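Local structure of cellulose 1,4-beta-cellobiosidase (Thermobifida fusca, 4JJJ) at residues T432-A435 with R436-A439; A582-L585 with S586-F590. The protein probably hydrolyses cellulose as a cellobiohydrolase, this chain being the family 48 glycoside hydrolase domain of a longer protein that also has a carbohydrate-binding module. The protein carries 1 engineered substitution. All coordinates share one frame; numbering follows the deposited sequence.

Contact 1: T432-A435 with R436-A439; sequences TGDA and RAEA. With CA (calcium ion), chain G.
Asp-434 and Arg-436 form a two-pronged salt bridge in this local contact. The guanidinium comes side-on: NE of Arg-436 donates to OD1 of Asp-434 at 3.1 Å, and NH2 of Arg-436 to OD2 of Asp-434 at 2.8 Å. Both bonds are nearly straight and both use syn lone pairs, and the carboxylate and guanidinium planes differ by only 6°, so the two groups hold each other flat. A bend at chi3 (-68°) folds the arginine back to reach the acid. Phe-356 of helix 348-365 adds a cation-pi contact to the same guanidinium.

Capping bonds use the same carboxylate. OD1 of Asp-434 also accepts from N of Ala-437 at 3.2 Å, on its anti side and out of the carboxylate plane, and weakly from N of Arg-436. Asp-434 is thus the N-cap of helix 435-450, in an (alpha/alpha)6 fold, and Gly-433, with positive phi, is the first residue past helix 416-432 to leave helical backbone angles. The first helical turn is closed by N of Glu-438 bonding to O of Asp-434 at 2.9 Å and by N of Ala-439 bonding to O of Ala-435 at 3.0 Å.

Metal and water contacts belong to Glu-438. With CG anti to the backbone N (chi1 -175°) and the chain extended beyond it, OE2 of Glu-438 reaches the calcium ion at 2.6 Å; three waters and Asp-442 also bind this ion. The other oxygen, OE1, accepts from a water that also donates to O of Gly-433, at 2.6 Å from that carbonyl oxygen.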
loop_
_atom_site.group_PDB
_atom_site.type_symbol
_atom_site.label_atom_id
_atom_site.label_comp_id
_atom_site.label_asym_id
_atom_site.label_seq_id
_atom_site.Cartn_x
_atom_site.Cartn_y
_atom_site.Cartn_z
ATOM N N THR A 432 10.052 -13.886 -18.431
ATOM C CA THR A 432 11.339 -13.680 -19.124
ATOM C C THR A 432 12.380 -14.720 -18.711
ATOM O O THR A 432 13.479 -14.779 -19.358
ATOM C CB THR A 432 11.969 -12.276 -18.817
ATOM O OG1 THR A 432 12.460 -12.282 -17.465
ATOM C CG2 THR A 432 11.024 -11.143 -19.077
ATOM N N GLY A 433 12.169 -15.524 -17.647
ATOM C CA GLY A 433 13.174 -16.355 -17.130
ATOM C C GLY A 433 14.295 -15.654 -16.347
ATOM O O GLY A 433 15.343 -16.308 -16.014
ATOM N N ASP A 434 14.123 -14.387 -15.997
ATOM C CA ASP A 434 15.142 -13.519 -15.397
ATOM C C ASP A 434 15.954 -14.306 -14.338
ATOM O O ASP A 434 15.406 -14.709 -13.299
ATOM C CB ASP A 434 14.504 -12.270 -14.780
ATOM C CG ASP A 434 15.522 -11.226 -14.411
ATOM O OD1 ASP A 434 16.345 -11.486 -13.498
ATOM O OD2 ASP A 434 15.438 -10.142 -15.050
ATOM N N ALA A 435 17.226 -14.489 -14.605
ATOM C CA ALA A 435 18.107 -15.289 -13.713
ATOM C C ALA A 435 18.204 -14.692 -12.304
ATOM O O ALA A 435 18.487 -15.431 -11.365
ATOM C CB ALA A 435 19.488 -15.403 -14.309
ATOM N N ARG A 436 18.088 -13.399 -12.199
ATOM C CA ARG A 436 18.157 -12.688 -10.919
ATOM C C ARG A 436 16.925 -13.073 -10.112
ATOM O O ARG A 436 17.011 -13.419 -8.888
ATOM C CB ARG A 436 18.253 -11.171 -11.050
ATOM C CG ARG A 436 19.495 -10.754 -11.910
ATOM C CD ARG A 436 19.403 -9.308 -12.372
ATOM N NE ARG A 436 18.347 -9.118 -13.328
ATOM C CZ ARG A 436 18.130 -7.995 -14.030
ATOM N NH1 ARG A 436 18.921 -6.964 -13.809
ATOM N NH2 ARG A 436 17.070 -7.876 -14.832
ATOM N N ALA A 437 15.777 -12.951 -10.722
ATOM C CA ALA A 437 14.524 -13.439 -10.073
ATOM C C ALA A 437 14.603 -14.886 -9.666
ATOM O O ALA A 437 14.209 -15.277 -8.579
ATOM C CB ALA A 437 13.368 -13.202 -10.972
ATOM N N GLU A 438 15.147 -15.709 -10.572
ATOM C CA GLU A 438 15.276 -17.153 -10.319
ATOM C C GLU A 438 16.124 -17.425 -9.053
ATOM O O GLU A 438 15.710 -18.243 -8.211
ATOM C CB GLU A 438 15.955 -17.796 -11.517
ATOM C CG GLU A 438 16.033 -19.285 -11.416
ATOM C CD GLU A 438 16.710 -19.941 -12.601
ATOM O OE1 GLU A 438 17.321 -19.338 -13.407
ATOM O OE2 GLU A 438 16.582 -21.138 -12.692
ATOM N N ALA A 439 17.214 -16.678 -8.896
ATOM C CA ALA A 439 18.069 -16.908 -7.717
ATOM C C ALA A 439 17.351 -16.589 -6.454
ATOM O O ALA A 439 17.491 -17.336 -5.476
ATOM C CB ALA A 439 19.343 -16.139 -7.815
HETATM CA CA CA G . 17.061 -22.618 -10.570
HETATM O O HOH W 1 15.923 -18.846 -16.347
HETATM O O HOH W 2 15.834 -24.458 -11.420
HETATM O O HOH W 3 18.697 -24.034 -11.020
HETATM O O HOH W 4 14.662 -22.557 -10.865
#

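Contact 2: A582-L585 with S586-F590; sequences ATFL and SIRSF
Phe-584 and Arg-588 make the tightly packed side of this local contact, the guanidinium lying flat over one face of the ring. Their centres are 3.8 Å apart and the planes 14° from parallel, a cation-pi stack in which CE2 of Phe-584 sits over the middle of the guanidinium. The aliphatic part follows the same face: CD of Arg-588 makes a CH-pi contact 3.7 Å from the centroid of the Phe-584 ring. In-plane rotation of the guanidinium is limited by NH1 of Arg-588, which donates to a lone pair of O of Phe-584 at 3.0 Å, while NH2 pairs with Asp-43 and the carbonyl of Thr-186. A leucine in place of Arg-588 would probably leave Asp-43 without its charged mate and the Phe-584 face without its flat cover.

The chain coils through two overlapping bonds, N of Ile-587 to O of Thr-583 at 3.2 Å and N of Arg-588 to O of Leu-585 at 2.9 Å, the second closing a type I beta turn from Leu-585 to Arg-588. This leaves Phe-584 and Arg-588, four residues apart, on the same side. Overlapping the turn, Thr-583 and Ser-586 exchange reciprocal side-chain-to-backbone hydrogen bonds: N of Ser-586 donates to OG1 of Thr-583 and N of Thr-583 to OG of Ser-586, both at 2.9 Å. Chi1 of 65° at Thr-583 and 83° at Ser-586 sets each hydroxyl between its own backbone N and carbonyl carbon, facing the other residue's amide.

On the buried side, CB of Ala-582 adds apolar packing against CG2 of Ile-587. Packing is looser at partly exposed Ser-589: its CB comes no nearer than 4.1 Å to O of Leu-585, well short of the closeness of the flat stack, and its hydroxyl turns to Asp-576.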
loop_
_atom_site.group_PDB
_atom_site.type_symbol
_atom_site.label_atom_id
_atom_site.label_comp_id
_atom_site.label_asym_id
_atom_site.label_seq_id
_atom_site.Cartn_x
_atom_site.Cartn_y
_atom_site.Cartn_z
ATOM N N ALA A 582 -9.223 11.560 24.982
ATOM C CA ALA A 582 -9.948 10.821 23.976
ATOM C C ALA A 582 -9.339 9.469 23.706
ATOM O O ALA A 582 -8.194 9.169 24.050
ATOM C CB ALA A 582 -10.093 11.644 22.735
ATOM N N THR A 583 -10.129 8.622 23.051
ATOM C CA THR A 583 -9.698 7.252 22.690
ATOM C C THR A 583 -10.057 7.054 21.224
ATOM O O THR A 583 -10.772 7.852 20.588
ATOM C CB THR A 583 -10.369 6.174 23.486
ATOM O OG1 THR A 583 -11.772 6.242 23.133
ATOM C CG2 THR A 583 -10.117 6.283 25.030
ATOM N N PHE A 584 -9.490 6.017 20.639
ATOM C CA PHE A 584 -9.883 5.597 19.257
ATOM C C PHE A 584 -11.405 5.567 19.094
ATOM O O PHE A 584 -11.956 6.070 18.091
ATOM C CB PHE A 584 -9.245 4.208 18.975
ATOM C CG PHE A 584 -9.673 3.571 17.652
ATOM C CD1 PHE A 584 -10.857 2.856 17.545
ATOM C CD2 PHE A 584 -8.892 3.742 16.523
ATOM C CE1 PHE A 584 -11.227 2.266 16.367
ATOM C CE2 PHE A 584 -9.284 3.193 15.321
ATOM C CZ PHE A 584 -10.448 2.460 15.255
ATOM N N LEU A 585 -12.067 4.970 20.062
ATOM C CA LEU A 585 -13.500 4.867 20.043
ATOM C C LEU A 585 -14.210 6.181 20.269
ATOM O O LEU A 585 -15.189 6.468 19.563
ATOM C CB LEU A 585 -13.994 3.831 21.045
ATOM C CG LEU A 585 -15.501 3.740 21.164
ATOM C CD1 LEU A 585 -16.099 3.153 19.914
ATOM C CD2 LEU A 585 -15.854 2.911 22.390
ATOM N N SER A 586 -13.707 7.005 21.182
ATOM C CA SER A 586 -14.408 8.233 21.465
ATOM C C SER A 586 -14.415 9.251 20.330
ATOM O O SER A 586 -15.338 10.116 20.251
ATOM C CB SER A 586 -13.951 8.886 22.798
ATOM O OG SER A 586 -12.797 9.643 22.603
ATOM N N ILE A 587 -13.485 9.152 19.361
ATOM C CA ILE A 587 -13.538 10.002 18.190
ATOM C C ILE A 587 -14.056 9.263 16.959
ATOM O O ILE A 587 -14.010 9.794 15.831
ATOM C CB ILE A 587 -12.197 10.665 17.868
ATOM C CG1 ILE A 587 -11.016 9.707 17.586
ATOM C CG2 ILE A 587 -11.788 11.513 19.011
ATOM C CD1 ILE A 587 -9.863 10.368 16.892
ATOM N N ARG A 588 -14.574 8.074 17.236
ATOM C CA ARG A 588 -15.266 7.228 16.215
ATOM C C ARG A 588 -16.533 6.567 16.847
ATOM O O ARG A 588 -16.749 5.371 16.785
ATOM C CB ARG A 588 -14.317 6.136 15.681
ATOM C CG ARG A 588 -13.076 6.700 15.006
ATOM C CD ARG A 588 -12.141 5.553 14.680
ATOM N NE ARG A 588 -10.871 5.906 14.043
ATOM C CZ ARG A 588 -9.822 6.391 14.725
ATOM N NH1 ARG A 588 -9.872 6.681 15.982
ATOM N NH2 ARG A 588 -8.644 6.600 14.107
ATOM N N SER A 589 -17.373 7.418 17.458
ATOM C CA SER A 589 -18.413 6.925 18.333
ATOM C C SER A 589 -19.501 6.184 17.592
ATOM O O SER A 589 -20.205 5.398 18.200
ATOM C CB SER A 589 -19.017 8.030 19.225
ATOM O OG SER A 589 -19.733 8.931 18.474
ATOM N N PHE A 590 -19.547 6.394 16.310
ATOM C CA PHE A 590 -20.423 5.616 15.430
ATOM C C PHE A 590 -20.198 4.086 15.535
ATOM O O PHE A 590 -21.038 3.300 15.142
ATOM C CB PHE A 590 -20.329 6.075 13.978
ATOM C CG PHE A 590 -18.915 6.147 13.436
ATOM C CD1 PHE A 590 -18.240 5.043 13.022
ATOM C CD2 PHE A 590 -18.273 7.366 13.384
ATOM C CE1 PHE A 590 -16.920 5.094 12.564
ATOM C CE2 PHE A 590 -16.997 7.430 12.879
ATOM C CZ PHE A 590 -16.316 6.340 12.536
#

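From the N terminus, the chain reaches contact 1 first, where 432-435 carries it from helix 416-432 into helix 435-450, beside helix 348-365. Contact 1 is complete before contact 2 begins, so the two neither nest nor cross, and each joins consecutive residues without enclosing a longer loop. Contact 2 follows in the connection between strand 577-578 and helix 597-604, bringing that connection against the loops holding Asp-43, Trp-184 and Leu-552. The centres of contact 1 and contact 2 are about 49 Å apart, on opposite sides of the chain's centre. The nearest atoms of contact 1 and contact 2 are about 38 Å apart. Contact 1 lies at a helix-to-helix junction, contact 2 in a distant loop region of the same family 48 domain.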